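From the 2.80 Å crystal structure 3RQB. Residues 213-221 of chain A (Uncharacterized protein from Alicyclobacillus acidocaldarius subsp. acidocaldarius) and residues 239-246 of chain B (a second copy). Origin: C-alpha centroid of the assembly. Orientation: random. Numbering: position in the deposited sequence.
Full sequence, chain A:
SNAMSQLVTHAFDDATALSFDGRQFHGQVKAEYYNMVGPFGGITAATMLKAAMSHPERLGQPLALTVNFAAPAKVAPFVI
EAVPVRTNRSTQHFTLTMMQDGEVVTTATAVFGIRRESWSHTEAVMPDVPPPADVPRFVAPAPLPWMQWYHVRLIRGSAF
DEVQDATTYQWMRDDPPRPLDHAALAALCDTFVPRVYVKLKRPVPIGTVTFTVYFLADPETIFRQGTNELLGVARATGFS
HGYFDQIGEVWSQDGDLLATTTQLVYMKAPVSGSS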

# COMPACT_ATOMS: atom_id res chain seq x y z
N VAL A 213 -5.52 -1.89 -1.33
CA VAL A 213 -6.02 -2.36 -2.61
C VAL A 213 -6.03 -1.26 -3.65
O VAL A 213 -6.66 -0.22 -3.46
CB VAL A 213 -7.45 -2.90 -2.52
CG1 VAL A 213 -8.00 -3.19 -3.92
CG2 VAL A 213 -7.49 -4.15 -1.66
N TYR A 214 -5.32 -1.47 -4.75
CA TYR A 214 -5.43 -0.58 -5.88
C TYR A 214 -6.39 -1.27 -6.82
O TYR A 214 -6.33 -2.48 -6.99
CB TYR A 214 -4.07 -0.42 -6.55
CG TYR A 214 -3.04 0.29 -5.72
CD1 TYR A 214 -3.42 1.14 -4.68
CD2 TYR A 214 -1.68 0.14 -5.97
CE1 TYR A 214 -2.47 1.81 -3.92
CE2 TYR A 214 -0.71 0.81 -5.20
CZ TYR A 214 -1.12 1.64 -4.18
OH TYR A 214 -0.18 2.31 -3.41
N PHE A 215 -7.30 -0.52 -7.43
CA PHE A 215 -8.18 -1.12 -8.42
C PHE A 215 -7.69 -0.74 -9.81
O PHE A 215 -7.97 0.36 -10.28
CB PHE A 215 -9.59 -0.56 -8.28
CG PHE A 215 -10.25 -0.93 -7.00
CD1 PHE A 215 -10.73 -2.21 -6.81
CD2 PHE A 215 -10.42 -0.01 -5.99
CE1 PHE A 215 -11.36 -2.58 -5.63
CE2 PHE A 215 -11.04 -0.36 -4.81
CZ PHE A 215 -11.51 -1.65 -4.63
N LEU A 216 -7.04 -1.66 -10.50
CA LEU A 216 -6.46 -1.30 -11.79
C LEU A 216 -7.38 -1.44 -13.00
O LEU A 216 -7.13 -0.82 -14.04
CB LEU A 216 -5.15 -2.05 -12.00
CG LEU A 216 -4.07 -1.62 -11.00
CD1 LEU A 216 -2.83 -2.47 -11.14
CD2 LEU A 216 -3.73 -0.16 -11.21
N ALA A 217 -8.45 -2.22 -12.87
CA ALA A 217 -9.42 -2.33 -13.95
C ALA A 217 -10.45 -1.20 -13.84
O ALA A 217 -10.94 -0.89 -12.75
CB ALA A 217 -10.10 -3.68 -13.94
N ASP A 218 -10.76 -0.57 -14.96
CA ASP A 218 -11.77 0.47 -14.91
C ASP A 218 -13.07 -0.18 -14.44
O ASP A 218 -13.24 -1.40 -14.53
CB ASP A 218 -11.91 1.15 -16.28
CG ASP A 218 -12.94 0.50 -17.15
OD1 ASP A 218 -12.63 -0.56 -17.74
OD2 ASP A 218 -14.06 1.06 -17.25
N PRO A 219 -13.98 0.63 -13.89
CA PRO A 219 -15.24 0.10 -13.37
C PRO A 219 -15.98 -0.76 -14.38
O PRO A 219 -16.45 -1.84 -14.01
CB PRO A 219 -16.03 1.37 -13.07
CG PRO A 219 -14.98 2.37 -12.71
CD PRO A 219 -13.84 2.08 -13.65
N GLU A 220 -16.09 -0.32 -15.64
CA GLU A 220 -16.79 -1.15 -16.63
C GLU A 220 -16.22 -2.57 -16.67
O GLU A 220 -16.97 -3.53 -16.83
CB GLU A 220 -16.83 -0.49 -18.02
CG GLU A 220 -15.71 -0.85 -18.99
CD GLU A 220 -15.87 -0.13 -20.34
OE1 GLU A 220 -15.07 -0.41 -21.27
OE2 GLU A 220 -16.78 0.72 -20.46
N THR A 221 -14.91 -2.72 -16.47
CA THR A 221 -14.26 -4.03 -16.50
C THR A 221 -14.60 -4.86 -15.27
O THR A 221 -14.95 -6.04 -15.36
CB THR A 221 -12.73 -3.93 -16.58
OG1 THR A 221 -12.33 -3.33 -17.83
CG2 THR A 221 -12.11 -5.31 -16.45
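Chain B (239-246) FSHGYFDQ

No hydrogen bond joins the two stretches; their polar side chains find other partners, and the most distinctive contact is made by the face of an imidazole ring. Asp A218 CB lies 3.5 Å from His B241 CD2 and 3.8 Å from the centroid of that ring, 29° off the ring normal, a CH-pi contact that uses the aspartate's methylene while its carboxylate caps the helix. Asp A218 is the N-cap of the helix that begins at Pro A219: its OD2 accepts from Glu A220 N at 2.9 Å, and its OD1 accepts from Thr A221 OG1 at 2.8 Å and, weakly, from Thr A221 N at 3.4 Å. The imidazole is likewise held by a 3.0 Å hydrogen bond between His B241 ND1 and Ser B240 OG.

Chain B approaches as a hairpin. A type I' turn runs from Ser B240 to Tyr B243, closed by backbone hydrogen bonds, Ser B240 N to Tyr B243 O and Tyr B243 N to Ser B240 O, both 2.9 Å. His B241 and Gly B242 occupy its corners with positive phi, and the angles of Gly B242 by themselves call for glycine. The strand from Tyr B243 to Gln B246 runs roughly against Val A213 to Phe A215, whereas Ser B240 to His B241 runs roughly with Leu A216 to Asp A218.

Chain A leaves its strand after Phe A215 and passes through a loop into the helix. Here Leu A216 lies nearest Ser B240 and Asp A218 nearest His B241, with CA–CA distances of 6.6 and 6.2 Å. Ser B240 CB packs 3.6 Å from Leu A216 O. The returning strand brings Asp B245 against Leu A216 and Tyr A214: Asp B245 CG lies 4.1 Å from Leu A216 CD1, and Asp B245 CB 4.4 Å from Tyr A214 CD2. The two stretches together bury 321 Å², both sides summed.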

# COMPACT_ATOMS: atom_id res chain seq x y z
N PHE B 239 -1.06 -0.85 -16.96
CA PHE B 239 -1.43 0.52 -17.23
C PHE B 239 -2.81 0.48 -17.87
O PHE B 239 -2.97 -0.07 -18.96
CB PHE B 239 -0.46 1.14 -18.23
CG PHE B 239 1.00 0.95 -17.89
CD1 PHE B 239 1.67 -0.23 -18.24
CD2 PHE B 239 1.73 1.96 -17.26
CE1 PHE B 239 3.03 -0.40 -17.94
CE2 PHE B 239 3.09 1.79 -16.97
CZ PHE B 239 3.74 0.62 -17.31
N SER B 240 -3.81 1.05 -17.21
CA SER B 240 -5.13 1.02 -17.81
C SER B 240 -5.94 2.27 -17.52
O SER B 240 -5.90 2.81 -16.42
CB SER B 240 -5.90 -0.21 -17.34
OG SER B 240 -7.20 -0.23 -17.90
N HIS B 241 -6.67 2.73 -18.54
CA HIS B 241 -7.70 3.73 -18.34
C HIS B 241 -7.27 4.87 -17.43
O HIS B 241 -8.00 5.24 -16.50
CB HIS B 241 -8.98 3.09 -17.81
CG HIS B 241 -9.74 2.32 -18.85
ND1 HIS B 241 -9.21 1.23 -19.50
CD2 HIS B 241 -10.99 2.48 -19.34
CE1 HIS B 241 -10.10 0.75 -20.35
NE2 HIS B 241 -11.19 1.50 -20.28
N GLY B 242 -6.07 5.40 -17.66
CA GLY B 242 -5.66 6.60 -16.95
C GLY B 242 -4.78 6.40 -15.74
O GLY B 242 -4.33 7.38 -15.15
N TYR B 243 -4.53 5.16 -15.35
CA TYR B 243 -3.66 4.92 -14.20
C TYR B 243 -2.67 3.78 -14.39
O TYR B 243 -2.84 2.92 -15.25
CB TYR B 243 -4.47 4.68 -12.93
CG TYR B 243 -5.16 5.92 -12.45
CD1 TYR B 243 -4.58 6.75 -11.50
CD2 TYR B 243 -6.39 6.29 -12.99
CE1 TYR B 243 -5.23 7.90 -11.07
CE2 TYR B 243 -7.03 7.43 -12.58
CZ TYR B 243 -6.47 8.23 -11.62
OH TYR B 243 -7.16 9.37 -11.23
N PHE B 244 -1.62 3.81 -13.57
CA PHE B 244 -0.71 2.67 -13.46
C PHE B 244 -0.10 2.62 -12.07
O PHE B 244 -0.27 3.56 -11.28
CB PHE B 244 0.40 2.78 -14.51
CG PHE B 244 1.43 3.81 -14.18
CD1 PHE B 244 1.30 5.11 -14.65
CD2 PHE B 244 2.53 3.49 -13.38
CE1 PHE B 244 2.25 6.06 -14.34
CE2 PHE B 244 3.49 4.43 -13.06
CZ PHE B 244 3.35 5.72 -13.54
N ASP B 245 0.68 1.58 -11.81
CA ASP B 245 1.18 1.29 -10.48
C ASP B 245 2.67 0.95 -10.47
O ASP B 245 3.24 0.53 -11.47
CB ASP B 245 0.41 0.11 -9.87
CG ASP B 245 0.99 -1.23 -10.29
OD1 ASP B 245 1.37 -1.39 -11.47
OD2 ASP B 245 1.09 -2.13 -9.42
N GLN B 246 3.29 1.12 -9.31
CA GLN B 246 4.70 0.82 -9.19
C GLN B 246 4.84 -0.08 -7.98
O GLN B 246 4.32 0.23 -6.92
CB GLN B 246 5.51 2.10 -8.99
CG GLN B 246 6.98 1.94 -9.28
CD GLN B 246 7.72 3.26 -9.27
OE1 GLN B 246 7.75 3.97 -10.27
NE2 GLN B 246 8.33 3.59 -8.13